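Local coordinates for ferritin, putative (Archaeoglobus fulgidus, PDB 5LS9), which probably oxidises and stores iron as a 24-subunit ferritin cage, here a humanized form engineered as a tool for cell-targeted delivery, at residues Q15-I20 against Q73-P78; W49-C54 against S161-T166; R102-V107 against W124-Q129. The protein carries 10 engineered substitutions. One frame throughout, in Å; residues are numbered along the deposited sequence.

Magnesium ties the three contacts together, since contact 1 supplies E19, contact 2 supplies E52 and contact 3 supplies Q129 of its site inside the four-helix bundle. E19 OE1 and E52 OE1 lie 2.6 Å apart, like charges that the shared cation probably makes tolerable. Contacts 1 and 3 also meet through Q15, whose OE1 packs 3.5 Å from R102 CG. The centres are about 18 Å apart for contacts 1 and 2, and about 17 Å for 1 and 3. Contacts 2 and 3 do not touch, their nearest atoms being about 5 Å apart. Contacts 1 and 2 also reach a second subunit, whereas contact 3 stays within its own chain.

Contact 1. Residues Q15-I20 against Q73-P78; sequences QINAEI and QDIKKP. Engineered in segment 73-78: Q73 (natural residue Tyr), D74 (natural residue Ala), I75 (natural residue Val), K76 (natural residue Glu), K77 (natural residue Glu). With MG (magnesium ion), chain M.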
# COMPACT_ATOMS: atom_id res chain seq x y z
N GLN F 15 -30.72 36.62 -36.87
CA GLN F 15 -29.59 36.62 -35.94
C GLN F 15 -28.59 35.54 -36.34
O GLN F 15 -27.41 35.85 -36.56
CB GLN F 15 -30.07 36.46 -34.48
CG GLN F 15 -28.97 36.54 -33.42
CD GLN F 15 -28.16 37.83 -33.44
OE1 GLN F 15 -28.59 38.85 -33.99
NE2 GLN F 15 -26.97 37.79 -32.84
N ILE F 16 -29.06 34.31 -36.50
CA ILE F 16 -28.22 33.22 -37.02
C ILE F 16 -27.39 33.68 -38.22
O ILE F 16 -26.19 33.46 -38.27
CB ILE F 16 -29.04 31.99 -37.45
CG1 ILE F 16 -29.62 31.25 -36.25
CG2 ILE F 16 -28.15 31.00 -38.20
CD1 ILE F 16 -30.64 30.20 -36.62
N ASN F 17 -28.04 34.32 -39.19
CA ASN F 17 -27.34 34.85 -40.37
C ASN F 17 -26.35 35.95 -40.02
O ASN F 17 -25.26 36.01 -40.59
CB ASN F 17 -28.32 35.37 -41.41
CG ASN F 17 -27.66 35.56 -42.77
OD1 ASN F 17 -27.25 34.58 -43.42
ND2 ASN F 17 -27.55 36.81 -43.21
N ALA F 18 -26.74 36.83 -39.10
CA ALA F 18 -25.87 37.89 -38.59
C ALA F 18 -24.66 37.32 -37.86
O ALA F 18 -23.52 37.76 -38.05
CB ALA F 18 -26.65 38.80 -37.65
N GLU F 19 -24.92 36.32 -37.03
CA GLU F 19 -23.86 35.59 -36.36
C GLU F 19 -22.95 34.93 -37.39
O GLU F 19 -21.72 34.94 -37.23
CB GLU F 19 -24.44 34.54 -35.39
CG GLU F 19 -25.21 35.11 -34.19
CD GLU F 19 -24.32 35.75 -33.13
OE1 GLU F 19 -23.11 35.93 -33.38
OE2 GLU F 19 -24.84 36.08 -32.04
N ILE F 20 -23.54 34.36 -38.44
CA ILE F 20 -22.74 33.72 -39.51
C ILE F 20 -21.96 34.77 -40.33
O ILE F 20 -20.83 34.49 -40.76
CB ILE F 20 -23.59 32.78 -40.41
CG1 ILE F 20 -24.01 31.54 -39.61
CG2 ILE F 20 -22.78 32.30 -41.60
CD1 ILE F 20 -25.11 30.73 -40.26
N GLN F 73 -30.08 32.26 -45.55
CA GLN F 73 -29.89 33.27 -46.59
C GLN F 73 -28.45 33.34 -47.07
O GLN F 73 -27.57 32.67 -46.54
CB GLN F 73 -30.34 34.66 -46.09
CG GLN F 73 -31.79 34.99 -46.38
CD GLN F 73 -32.75 34.06 -45.67
OE1 GLN F 73 -32.71 33.93 -44.44
NE2 GLN F 73 -33.62 33.40 -46.43
N ASP F 74 -28.23 34.15 -48.10
CA ASP F 74 -26.89 34.40 -48.65
C ASP F 74 -26.04 35.28 -47.72
O ASP F 74 -26.56 36.18 -47.05
CB ASP F 74 -27.01 35.05 -50.03
CG ASP F 74 -27.66 36.43 -49.98
OD1 ASP F 74 -28.74 36.55 -49.35
OD2 ASP F 74 -27.09 37.37 -50.57
N ILE F 75 -24.73 35.03 -47.71
CA ILE F 75 -23.79 35.79 -46.88
C ILE F 75 -23.07 36.85 -47.70
O ILE F 75 -22.54 36.57 -48.77
CB ILE F 75 -22.75 34.86 -46.21
CG1 ILE F 75 -23.45 33.85 -45.29
CG2 ILE F 75 -21.71 35.66 -45.43
CD1 ILE F 75 -24.23 34.45 -44.14
N LYS F 76 -23.03 38.07 -47.16
CA LYS F 76 -22.48 39.24 -47.85
C LYS F 76 -20.95 39.24 -47.82
O LYS F 76 -20.35 38.79 -46.85
CB LYS F 76 -22.97 40.53 -47.19
CG LYS F 76 -24.47 40.63 -46.96
CD LYS F 76 -25.26 40.48 -48.24
CE LYS F 76 -26.64 41.11 -48.11
NZ LYS F 76 -27.21 41.42 -49.44
N LYS F 77 -20.34 39.79 -48.87
CA LYS F 77 -18.88 39.90 -48.91
C LYS F 77 -18.37 40.87 -47.84
O LYS F 77 -18.79 42.03 -47.79
CB LYS F 77 -18.40 40.39 -50.28
CG LYS F 77 -16.89 40.62 -50.31
CD LYS F 77 -16.43 41.33 -51.57
CE LYS F 77 -16.08 40.35 -52.67
NZ LYS F 77 -15.40 41.04 -53.79
N PRO F 78 -17.43 40.40 -47.00
CA PRO F 78 -16.92 41.26 -45.93
C PRO F 78 -15.89 42.27 -46.43
O PRO F 78 -15.42 42.18 -47.57
CB PRO F 78 -16.27 40.25 -44.98
CG PRO F 78 -15.79 39.16 -45.88
CD PRO F 78 -16.75 39.10 -47.04
MG MG M . -22.28 36.63 -31.29
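E19 OE1 is gripped by one bond, to the magnesium ion at 2.4 Å, and the same ion also takes OE1 of E52. E19 OE2 also lies close to the magnesium ion, at 2.7 Å, and one turn back along the helix Q15 NE2 donates to E19 OE2 at 2.8 Å. That bond is bent, with 135° at the hydrogen, and reaches OE2 from above the carboxylate plane. Q15 acts as a second-shell residue that helps orient a metal ligand. N17 and I20 carry the contact with the loop 73-78. N17 has CG anti to its backbone N, chi1 -164°, so its amide lies alongside I75, the two running past each other in opposite directions. I75 brings its CD1 tip up to N17 OD1 and, at 3.6 Å, to I20 CG2, crossing I20 at about a right angle. The polar approaches are longer: N17 OD1 stands 3.7 Å from Q73 O, and N17 ND2 4.0 Å from D74 O, Q73 and D74 being engineered like I75. Y24 OH of a second subunit hydrogen-bonds Q73 O, and the backbone of I75 also bonds to that subunit. This loop between helix 39-65 and helix 85-112 runs in ferritins along the twofold dimer interface. It is probably held more by those hydrogen bonds than by this apolar touch, the I75 CD1 methyl lodged between the N17 amide and I20 CG2.

Contact 2. Residues W49-C54 against S161-T166; sequences WQEELC and SLRQFT. Engineered in segment 49-54: C54 (natural residue Met). With MG (magnesium ion), chain M.
E51 makes the tight part of this contact. Its chain is extended beyond CG, and it meets R163 tip to tip in a salt bridge, with OE2 2.5 Å from NH2. The carboxylate and guanidinium planes stand 78° apart, so the pair is not a flat two-pronged clasp. E51 OE1, the second carboxylate oxygen, comes 2.7 Å from T166 OG1. R163 is itself well anchored, for NH1 bonds to OE1 of Q48 and the guanidinium makes a cation-pi contact with W44. The looser, solvent-facing side belongs to F165, an exposed residue whose ring reaches Q50 and C54, a turn apart on the helix. The Q50 amide sits over one ring face, the planes 27° apart, and Q50 CB comes 3.5 Å from CE1 of F165. Further along, the sulfur of C54, an engineered residue, approaches obliquely, with SG 3.8 Å from F165 CZ, a Cys sulfur-aromatic contact. The neighbouring E52 binds magnesium through OE1. What results is a C-terminal tail that leaves the short helix 150-160 and pins itself along helix 39-65 of the ferritin four-helix bundle.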
# COMPACT_ATOMS: atom_id res chain seq x y z
N TRP F 49 -13.70 33.32 -35.03
CA TRP F 49 -14.43 32.78 -36.20
C TRP F 49 -15.15 31.49 -35.82
O TRP F 49 -16.36 31.38 -36.02
CB TRP F 49 -13.44 32.59 -37.40
CG TRP F 49 -13.50 31.29 -38.24
CD1 TRP F 49 -12.67 30.21 -38.13
CD2 TRP F 49 -14.39 30.99 -39.34
NE1 TRP F 49 -13.00 29.25 -39.05
CE2 TRP F 49 -14.05 29.70 -39.81
CE3 TRP F 49 -15.45 31.68 -39.95
CZ2 TRP F 49 -14.73 29.09 -40.87
CZ3 TRP F 49 -16.12 31.07 -41.01
CH2 TRP F 49 -15.75 29.78 -41.45
N GLN F 50 -14.42 30.55 -35.25
CA GLN F 50 -15.02 29.32 -34.74
C GLN F 50 -16.07 29.63 -33.69
O GLN F 50 -17.19 29.14 -33.76
CB GLN F 50 -13.96 28.40 -34.14
CG GLN F 50 -12.99 27.80 -35.14
CD GLN F 50 -11.66 27.43 -34.52
OE1 GLN F 50 -10.71 28.22 -34.55
NE2 GLN F 50 -11.58 26.24 -33.93
N GLU F 51 -15.71 30.47 -32.72
CA GLU F 51 -16.58 30.73 -31.58
C GLU F 51 -17.91 31.36 -31.97
O GLU F 51 -18.96 30.98 -31.42
CB GLU F 51 -15.87 31.60 -30.55
CG GLU F 51 -14.86 30.83 -29.72
CD GLU F 51 -14.08 31.73 -28.80
OE1 GLU F 51 -13.10 31.24 -28.19
OE2 GLU F 51 -14.43 32.93 -28.69
N GLU F 52 -17.88 32.31 -32.90
CA GLU F 52 -19.11 32.91 -33.42
C GLU F 52 -19.88 31.88 -34.24
O GLU F 52 -21.12 31.86 -34.24
CB GLU F 52 -18.80 34.17 -34.24
CG GLU F 52 -18.27 35.34 -33.41
CD GLU F 52 -19.35 36.12 -32.65
OE1 GLU F 52 -20.56 35.88 -32.87
OE2 GLU F 52 -18.98 36.98 -31.83
N LEU F 53 -19.14 31.00 -34.91
CA LEU F 53 -19.72 29.87 -35.64
C LEU F 53 -20.44 28.89 -34.69
O LEU F 53 -21.44 28.26 -35.07
CB LEU F 53 -18.64 29.14 -36.44
CG LEU F 53 -19.01 28.70 -37.85
CD1 LEU F 53 -19.18 29.89 -38.78
CD2 LEU F 53 -17.93 27.78 -38.39
N CYS F 54 -19.95 28.75 -33.46
CA CYS F 54 -20.62 27.93 -32.45
C CYS F 54 -21.92 28.59 -31.97
O CYS F 54 -22.93 27.91 -31.81
CB CYS F 54 -19.70 27.65 -31.25
SG CYS F 54 -18.84 26.05 -31.32
N SER F 161 -1.63 34.68 -29.55
CA SER F 161 -1.40 33.30 -30.02
C SER F 161 -1.96 32.23 -29.08
O SER F 161 -2.38 31.17 -29.53
CB SER F 161 0.10 33.00 -30.18
OG SER F 161 0.82 34.11 -30.68
N LEU F 162 -1.96 32.52 -27.78
CA LEU F 162 -2.30 31.53 -26.75
C LEU F 162 -3.80 31.36 -26.49
O LEU F 162 -4.20 30.61 -25.60
CB LEU F 162 -1.56 31.86 -25.44
CG LEU F 162 -0.02 31.79 -25.48
CD1 LEU F 162 0.61 33.14 -25.81
CD2 LEU F 162 0.53 31.31 -24.15
N ARG F 163 -4.64 32.05 -27.26
CA ARG F 163 -6.08 31.80 -27.19
C ARG F 163 -6.39 30.44 -27.83
O ARG F 163 -5.65 29.97 -28.69
CB ARG F 163 -6.85 32.90 -27.90
CG ARG F 163 -8.33 32.90 -27.58
CD ARG F 163 -9.10 33.85 -28.49
NE ARG F 163 -10.51 33.89 -28.11
CZ ARG F 163 -11.42 34.69 -28.66
NH1 ARG F 163 -11.08 35.52 -29.64
NH2 ARG F 163 -12.67 34.66 -28.23
N GLN F 164 -7.47 29.80 -27.39
CA GLN F 164 -7.89 28.50 -27.94
C GLN F 164 -9.42 28.31 -27.97
O GLN F 164 -10.17 29.10 -27.40
CB GLN F 164 -7.21 27.36 -27.18
CG GLN F 164 -5.80 27.04 -27.65
CD GLN F 164 -5.25 25.73 -27.09
OE1 GLN F 164 -5.99 24.88 -26.59
NE2 GLN F 164 -3.93 25.57 -27.18
N PHE F 165 -9.84 27.26 -28.66
CA PHE F 165 -11.24 26.99 -28.96
C PHE F 165 -12.00 26.60 -27.70
O PHE F 165 -11.59 25.67 -27.01
CB PHE F 165 -11.30 25.88 -30.02
CG PHE F 165 -12.67 25.60 -30.57
CD1 PHE F 165 -13.55 26.62 -30.90
CD2 PHE F 165 -13.05 24.29 -30.83
CE1 PHE F 165 -14.80 26.34 -31.42
CE2 PHE F 165 -14.30 24.00 -31.37
CZ PHE F 165 -15.17 25.03 -31.66
N THR F 166 -13.11 27.28 -27.42
CA THR F 166 -13.79 27.20 -26.12
C THR F 166 -14.45 25.86 -25.72
O THR F 166 -14.10 25.29 -24.68
CB THR F 166 -14.84 28.33 -25.98
OG1 THR F 166 -14.27 29.56 -26.43
CG2 THR F 166 -15.32 28.49 -24.52
MG MG M . -22.28 36.63 -31.29

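Contact 3. Residues R102-V107 against W124-Q129; sequences RIHELV and WYVAEQ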
# COMPACT_ATOMS: atom_id res chain seq x y z
N ARG F 102 -28.60 44.54 -31.09
CA ARG F 102 -29.45 43.64 -31.84
C ARG F 102 -30.01 42.56 -30.92
O ARG F 102 -31.18 42.19 -31.04
CB ARG F 102 -28.67 43.00 -32.99
CG ARG F 102 -29.52 42.20 -33.97
CD ARG F 102 -30.28 43.10 -34.94
NE ARG F 102 -31.55 42.51 -35.36
CZ ARG F 102 -31.69 41.47 -36.18
NH1 ARG F 102 -32.90 41.03 -36.49
NH2 ARG F 102 -30.63 40.86 -36.70
N ILE F 103 -29.20 42.05 -30.01
CA ILE F 103 -29.66 41.03 -29.07
C ILE F 103 -30.65 41.58 -28.04
O ILE F 103 -31.63 40.91 -27.72
CB ILE F 103 -28.47 40.26 -28.43
CG1 ILE F 103 -27.87 39.33 -29.49
CG2 ILE F 103 -28.92 39.45 -27.22
CD1 ILE F 103 -26.60 38.63 -29.09
N HIS F 104 -30.44 42.80 -27.55
CA HIS F 104 -31.38 43.41 -26.60
C HIS F 104 -32.74 43.71 -27.23
O HIS F 104 -33.74 43.88 -26.52
CB HIS F 104 -30.81 44.68 -25.96
CG HIS F 104 -29.99 44.42 -24.73
ND1 HIS F 104 -30.13 45.15 -23.57
CD2 HIS F 104 -29.01 43.51 -24.49
CE1 HIS F 104 -29.27 44.71 -22.67
NE2 HIS F 104 -28.58 43.71 -23.20
N GLU F 105 -32.79 43.79 -28.56
CA GLU F 105 -34.05 43.91 -29.28
C GLU F 105 -34.85 42.59 -29.21
O GLU F 105 -36.07 42.62 -29.05
CB GLU F 105 -33.80 44.37 -30.73
CG GLU F 105 -33.34 45.82 -30.83
CD GLU F 105 -33.09 46.31 -32.25
OE1 GLU F 105 -33.02 45.47 -33.18
OE2 GLU F 105 -32.96 47.54 -32.45
N LEU F 106 -34.16 41.46 -29.32
CA LEU F 106 -34.78 40.13 -29.21
C LEU F 106 -35.24 39.81 -27.78
O LEU F 106 -36.31 39.24 -27.57
CB LEU F 106 -33.81 39.03 -29.68
CG LEU F 106 -33.18 39.12 -31.07
CD1 LEU F 106 -32.07 38.09 -31.25
CD2 LEU F 106 -34.23 38.97 -32.16
N VAL F 107 -34.41 40.16 -26.81
CA VAL F 107 -34.69 39.92 -25.39
C VAL F 107 -35.97 40.65 -24.96
O VAL F 107 -36.80 40.09 -24.25
CB VAL F 107 -33.48 40.33 -24.49
CG1 VAL F 107 -33.82 40.25 -23.01
CG2 VAL F 107 -32.28 39.45 -24.78
N TRP F 124 -27.81 33.77 -22.13
CA TRP F 124 -26.45 33.35 -22.45
C TRP F 124 -25.76 34.34 -23.39
O TRP F 124 -24.55 34.58 -23.25
CB TRP F 124 -26.47 31.98 -23.10
CG TRP F 124 -25.15 31.34 -23.17
CD1 TRP F 124 -24.58 30.57 -22.22
CD2 TRP F 124 -24.23 31.41 -24.25
NE1 TRP F 124 -23.34 30.14 -22.64
CE2 TRP F 124 -23.10 30.64 -23.89
CE3 TRP F 124 -24.24 32.04 -25.50
CZ2 TRP F 124 -22.00 30.49 -24.73
CZ3 TRP F 124 -23.14 31.89 -26.34
CH2 TRP F 124 -22.03 31.12 -25.95
N TYR F 125 -26.52 34.88 -24.34
CA TYR F 125 -26.01 35.90 -25.28
C TYR F 125 -25.98 37.30 -24.68
O TYR F 125 -25.13 38.11 -25.05
CB TYR F 125 -26.84 35.97 -26.56
CG TYR F 125 -26.83 34.72 -27.39
CD1 TYR F 125 -27.76 33.71 -27.17
CD2 TYR F 125 -25.89 34.53 -28.40
CE1 TYR F 125 -27.77 32.56 -27.93
CE2 TYR F 125 -25.88 33.38 -29.17
CZ TYR F 125 -26.83 32.40 -28.92
OH TYR F 125 -26.87 31.24 -29.65
N VAL F 126 -26.91 37.60 -23.78
CA VAL F 126 -26.87 38.87 -23.05
C VAL F 126 -25.54 38.95 -22.31
O VAL F 126 -24.82 39.93 -22.42
CB VAL F 126 -28.04 39.04 -22.03
CG1 VAL F 126 -27.84 40.26 -21.14
CG2 VAL F 126 -29.37 39.15 -22.76
N ALA F 127 -25.25 37.88 -21.56
CA ALA F 127 -24.01 37.75 -20.80
C ALA F 127 -22.79 37.70 -21.71
O ALA F 127 -21.84 38.47 -21.53
CB ALA F 127 -24.06 36.50 -19.94
N GLU F 128 -22.82 36.80 -22.70
CA GLU F 128 -21.69 36.60 -23.61
C GLU F 128 -21.21 37.90 -24.26
O GLU F 128 -20.01 38.16 -24.33
CB GLU F 128 -22.06 35.58 -24.68
CG GLU F 128 -21.02 35.39 -25.78
CD GLU F 128 -19.66 34.94 -25.26
OE1 GLU F 128 -18.66 35.18 -25.97
OE2 GLU F 128 -19.58 34.35 -24.16
N GLN F 129 -22.15 38.71 -24.74
CA GLN F 129 -21.82 39.98 -25.38
C GLN F 129 -21.32 41.06 -24.39
O GLN F 129 -21.02 42.19 -24.81
CB GLN F 129 -23.01 40.51 -26.18
CG GLN F 129 -23.39 39.68 -27.41
CD GLN F 129 -22.39 39.74 -28.57
OE1 GLN F 129 -22.28 38.79 -29.36
NE2 GLN F 129 -21.67 40.85 -28.69
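I103 lays its CD1 tip against the CB of Y125, 3.7 Å away, and the two side chains cross at about a right angle. This is helix-to-helix packing within the ferritin four-helix bundle: helix 85-112 and helix 116-146, consecutive in the chain, run antiparallel. Their short segments make an angle of 156°, with axes 10.0 Å apart. The same I103 methyl also rests on Q129, 3.8 Å from its CG, so one isoleucine tip bridges two residues a turn apart on the facing helix. One turn along from I103, V107 meets V126 methyl to methyl, CG2 against CG2 at 3.6 Å. H104 reaches around the edge of this apolar patch and sets its NE2 4.1 Å from V126 CG1, a loose contact at the exposed margin. The polar ends find partners beyond the pair of segments. The Y125 ring leads away from I103, and its OH is hydrogen-bonded to the backbone O of H55. Q129 bends at chi2, -70°, and its NE2 donates to OE1 of E96, with a weaker bond to OG1 of T100. Holding NE2 in this way probably fixes the rotation of the amide and turns its oxygen toward the metal site. Packing by I103 at CG and the bond at NE2 would help position the group, whose nearest atom, Q129 OE1, lies about 3 Å from the magnesium ion.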